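Local atomic coordinates of abietadiene synthase, chloroplastic (PDB entry 3S9V), a protein that belongs to the terpene synthase family as a largely alpha-helical, multidomain plant enzyme of the chloroplast. Residues A[100-105]-A[149-154]; A[107-112]-A[156-161]. All blocks are in the same frame, centred on the assembly; numbering follows the deposited sequence.

Interaction 1 (A[100-105]-A[149-154]); sequences LAYDRI and SGFEIV
Tyr102 and Phe151, each in the first turn of its helix, meet as an edge-to-face aromatic pair. The ring centroids lie 4.8 Å apart and the planes are inclined at 58°, so the T-shape is a tilted one. The edge of Tyr102 is directed at one face of Phe151, where Tyr102 CD2 sits above the rim, 3.6 Å from Phe151 CZ. Phe151 CG is anti to the backbone N (chi1 -173°), which carries the ring across to helix 101-117. Phe151 CE1 lies 4.0 Å from Tyr102 CB.

The aliphatic part of the contact comes from Ile105, one helical turn further on. Its methyl Ile105 CD1 reaches the edge of the phenylalanine ring, close to the ring plane, at 3.8 Å from Phe151 CZ. The same ring thus receives an aromatic edge over a face and a methyl at its rim. Phe155 stacks with Phe151, and helix 174-187 contributes Phe175 beside Tyr102 and Ile179 beside Phe151.

The contact itself is apolar, and polar groups bond within each segment or elsewhere: the carbonyl of the N-cap residue Gly150 accepts from both Ile153 N and Val154 N, Asp103 bonds to Val452 N, and Glu152 pairs with Lys182. Dispersion thus joins the N-terminal ends of two helices, probably of the gamma domain, and only the aromatic pair depends on relative orientation of two groups.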
# COMPACT_ATOMS: atom_id res chain seq x y z
N LEU A 100 -28.01 6.09 2.86
CA LEU A 100 -28.04 4.64 2.78
C LEU A 100 -29.37 4.28 3.43
O LEU A 100 -29.60 4.59 4.60
CB LEU A 100 -26.89 4.00 3.55
CG LEU A 100 -26.83 2.46 3.39
CD1 LEU A 100 -26.50 2.08 1.94
CD2 LEU A 100 -25.80 1.89 4.34
N ALA A 101 -30.26 3.66 2.67
CA ALA A 101 -31.57 3.30 3.20
C ALA A 101 -31.48 2.57 4.54
O ALA A 101 -32.09 3.00 5.52
CB ALA A 101 -32.34 2.47 2.17
N TYR A 102 -30.73 1.47 4.58
CA TYR A 102 -30.61 0.69 5.82
C TYR A 102 -30.23 1.57 7.01
O TYR A 102 -30.84 1.49 8.07
CB TYR A 102 -29.57 -0.41 5.65
CG TYR A 102 -29.98 -1.51 4.70
CD1 TYR A 102 -29.18 -1.84 3.61
CD2 TYR A 102 -31.17 -2.22 4.89
CE1 TYR A 102 -29.55 -2.86 2.73
CE2 TYR A 102 -31.55 -3.24 4.02
CZ TYR A 102 -30.73 -3.55 2.94
OH TYR A 102 -31.07 -4.55 2.06
N ASP A 103 -29.21 2.39 6.81
CA ASP A 103 -28.71 3.31 7.84
C ASP A 103 -29.85 4.19 8.38
O ASP A 103 -30.07 4.25 9.59
CB ASP A 103 -27.60 4.18 7.22
CG ASP A 103 -27.00 5.20 8.19
OD1 ASP A 103 -26.35 4.80 9.18
OD2 ASP A 103 -27.16 6.42 7.94
N ARG A 104 -30.58 4.85 7.49
CA ARG A 104 -31.67 5.73 7.90
C ARG A 104 -32.81 5.05 8.65
O ARG A 104 -33.25 5.55 9.68
CB ARG A 104 -32.23 6.49 6.69
CG ARG A 104 -31.22 7.40 6.00
CD ARG A 104 -30.59 8.39 6.98
NE ARG A 104 -29.60 9.23 6.32
CZ ARG A 104 -29.89 10.17 5.42
NH1 ARG A 104 -31.15 10.40 5.07
NH2 ARG A 104 -28.92 10.86 4.85
N ILE A 105 -33.30 3.91 8.15
CA ILE A 105 -34.39 3.23 8.85
C ILE A 105 -33.93 2.64 10.18
O ILE A 105 -34.72 2.52 11.11
CB ILE A 105 -35.03 2.10 8.01
CG1 ILE A 105 -33.98 1.07 7.61
CG2 ILE A 105 -35.70 2.69 6.79
CD1 ILE A 105 -34.55 -0.13 6.91
N SER A 149 -23.32 -3.66 9.25
CA SER A 149 -22.89 -4.73 10.15
C SER A 149 -23.92 -5.07 11.22
O SER A 149 -24.28 -4.24 12.05
CB SER A 149 -21.58 -4.34 10.85
OG SER A 149 -20.57 -4.00 9.92
N GLY A 150 -24.40 -6.31 11.20
CA GLY A 150 -25.36 -6.76 12.19
C GLY A 150 -26.78 -6.29 11.97
O GLY A 150 -27.62 -6.44 12.86
N PHE A 151 -27.07 -5.73 10.78
CA PHE A 151 -28.41 -5.23 10.49
C PHE A 151 -29.52 -6.23 10.77
O PHE A 151 -30.48 -5.92 11.48
CB PHE A 151 -28.54 -4.79 9.04
CG PHE A 151 -29.85 -4.10 8.73
CD1 PHE A 151 -30.04 -2.76 9.04
CD2 PHE A 151 -30.91 -4.81 8.17
CE1 PHE A 151 -31.26 -2.13 8.79
CE2 PHE A 151 -32.13 -4.19 7.91
CZ PHE A 151 -32.30 -2.84 8.22
N GLU A 152 -29.39 -7.42 10.19
CA GLU A 152 -30.39 -8.46 10.34
C GLU A 152 -30.56 -8.99 11.77
O GLU A 152 -31.49 -9.74 12.06
CB GLU A 152 -30.08 -9.60 9.36
CG GLU A 152 -30.24 -9.15 7.90
CD GLU A 152 -30.01 -10.26 6.88
OE1 GLU A 152 -28.87 -10.78 6.79
OE2 GLU A 152 -30.98 -10.62 6.17
N ILE A 153 -29.68 -8.59 12.66
CA ILE A 153 -29.79 -9.01 14.04
C ILE A 153 -30.44 -7.89 14.84
O ILE A 153 -31.40 -8.09 15.57
CB ILE A 153 -28.40 -9.31 14.64
CG1 ILE A 153 -27.95 -10.71 14.21
CG2 ILE A 153 -28.45 -9.18 16.16
CD1 ILE A 153 -26.57 -11.09 14.74
N VAL A 154 -29.89 -6.70 14.67
CA VAL A 154 -30.33 -5.51 15.37
C VAL A 154 -31.64 -4.84 14.90
O VAL A 154 -32.42 -4.36 15.72
CB VAL A 154 -29.17 -4.49 15.36
CG1 VAL A 154 -29.68 -3.12 15.66
CG2 VAL A 154 -28.10 -4.92 16.39

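Interaction 2 (A[107-112]-A[156-161]); sequences ATLACI and PAMLKE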
# COMPACT_ATOMS: atom_id res chain seq x y z
N ALA A 107 -31.47 3.93 12.19
CA ALA A 107 -31.35 5.06 13.11
C ALA A 107 -32.71 5.65 13.49
O ALA A 107 -32.93 6.00 14.65
CB ALA A 107 -30.46 6.15 12.50
N THR A 108 -33.62 5.77 12.52
CA THR A 108 -34.93 6.35 12.80
C THR A 108 -35.71 5.48 13.77
O THR A 108 -36.27 5.97 14.75
CB THR A 108 -35.76 6.53 11.50
OG1 THR A 108 -35.02 7.30 10.54
CG2 THR A 108 -37.06 7.27 11.81
N LEU A 109 -35.74 4.18 13.51
CA LEU A 109 -36.46 3.28 14.40
C LEU A 109 -35.87 3.41 15.81
O LEU A 109 -36.60 3.59 16.78
CB LEU A 109 -36.33 1.84 13.90
CG LEU A 109 -37.04 0.77 14.73
CD1 LEU A 109 -38.50 1.15 14.91
CD2 LEU A 109 -36.92 -0.57 14.04
N ALA A 110 -34.54 3.33 15.91
CA ALA A 110 -33.87 3.45 17.20
C ALA A 110 -34.21 4.76 17.93
O ALA A 110 -34.44 4.76 19.13
CB ALA A 110 -32.38 3.33 17.02
N CYS A 111 -34.22 5.88 17.21
CA CYS A 111 -34.53 7.16 17.85
C CYS A 111 -36.00 7.29 18.26
O CYS A 111 -36.31 7.86 19.31
CB CYS A 111 -34.13 8.32 16.93
SG CYS A 111 -32.35 8.48 16.72
N ILE A 112 -36.90 6.77 17.44
CA ILE A 112 -38.33 6.82 17.73
C ILE A 112 -38.64 6.05 19.00
O ILE A 112 -39.44 6.47 19.83
CB ILE A 112 -39.14 6.24 16.56
CG1 ILE A 112 -39.17 7.25 15.41
CG2 ILE A 112 -40.53 5.87 17.01
CD1 ILE A 112 -39.78 6.70 14.15
N PRO A 156 -34.48 -6.22 13.33
CA PRO A 156 -35.73 -6.89 13.70
C PRO A 156 -35.98 -6.88 15.21
O PRO A 156 -37.13 -6.84 15.66
CB PRO A 156 -35.56 -8.29 13.14
CG PRO A 156 -34.63 -8.09 11.98
CD PRO A 156 -33.62 -7.12 12.54
N ALA A 157 -34.90 -6.90 15.98
CA ALA A 157 -35.02 -6.88 17.43
C ALA A 157 -35.77 -5.63 17.87
O ALA A 157 -36.58 -5.69 18.79
CB ALA A 157 -33.65 -6.93 18.07
N MET A 158 -35.51 -4.50 17.22
CA MET A 158 -36.19 -3.26 17.57
C MET A 158 -37.60 -3.25 16.99
O MET A 158 -38.50 -2.63 17.55
CB MET A 158 -35.41 -2.04 17.06
CG MET A 158 -34.09 -1.76 17.80
SD MET A 158 -33.41 -0.11 17.42
CE MET A 158 -33.14 -0.28 15.65
N LEU A 159 -37.80 -3.94 15.86
CA LEU A 159 -39.13 -4.01 15.25
C LEU A 159 -40.08 -4.63 16.28
O LEU A 159 -41.21 -4.17 16.45
CB LEU A 159 -39.13 -4.89 13.99
CG LEU A 159 -38.73 -4.23 12.67
CD1 LEU A 159 -38.79 -5.25 11.53
CD2 LEU A 159 -39.66 -3.06 12.38
N LYS A 160 -39.60 -5.66 16.97
CA LYS A 160 -40.39 -6.34 17.99
C LYS A 160 -40.64 -5.42 19.19
O LYS A 160 -41.72 -5.43 19.77
CB LYS A 160 -39.68 -7.62 18.45
CG LYS A 160 -39.51 -8.63 17.32
CD LYS A 160 -38.70 -9.85 17.73
CE LYS A 160 -39.47 -10.73 18.70
NZ LYS A 160 -38.76 -12.02 18.94
N GLU A 161 -39.64 -4.60 19.54
CA GLU A 161 -39.81 -3.68 20.66
C GLU A 161 -40.93 -2.71 20.29
O GLU A 161 -41.87 -2.52 21.05
CB GLU A 161 -38.55 -2.84 20.91
CG GLU A 161 -37.27 -3.59 21.26
CD GLU A 161 -36.18 -2.64 21.76
OE1 GLU A 161 -36.27 -2.20 22.93
OE2 GLU A 161 -35.24 -2.31 20.98
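Two helices running in roughly the same direction, 101-117 and 151-164, pack side by side here through Leu109 and Ala110 of one and Met158 and Leu159 of the other. The axes of the short helical segments approach to 10.1 Å and cross at 36°. Leu109 has its CG anti to the backbone N (chi1 -180°) and extends to the opposite helix, where Leu109 CD2 lies 3.7 Å from Met158 CB. The two side chains lie alongside each other, pointing opposite ways, each toward the other helix. The same leucine methyl also meets the tip of the next side chain, with Leu109 CD2 and Leu159 CD2 4.1 Å apart.

Helix 122-136 lies between them in the chain, and two near-parallel neighbours separated by an intervening helix are consistent with one layer of an alpha/alpha barrel, probably the gamma domain that plant diterpene synthases carry beside their beta and alpha domains. Ala110, with only a methyl, takes the thioether of Met158 against its CA and CB, and Met158 SD stands 3.6 Å from Ala110 CB. A bend at the end of the methionine chain (chi3 -62°) turns its methyl along the alanine, bringing Met158 CE to 3.9 Å from Ala110 N. Tyr57 of helix 56-62 touches both Ala110 and Met158. From other directions Leu169 packs on Leu109, while Phe132 and Ile180 pack on Leu159.

Both interactions join helix 101-117 to helix 151-164, in a lobe well away from the centre of the chain: interaction 1 at the helix starts, interaction 2 about 10 Å further along, measured between centres. They touch directly, Phe151 O lying 3.5 Å from Pro156 CD, near the kink of the second helix. Each is buried and apolar, but the chemistry shifts along the interface. Ring geometry dominates interaction 1, whereas branched and unbranched aliphatic chains and a thioether against a small residue make up interaction 2, the larger of the two (208 against 142 Å²). Helices 122-136 and 174-187 flank both, while helix 56-62 covers interaction 2.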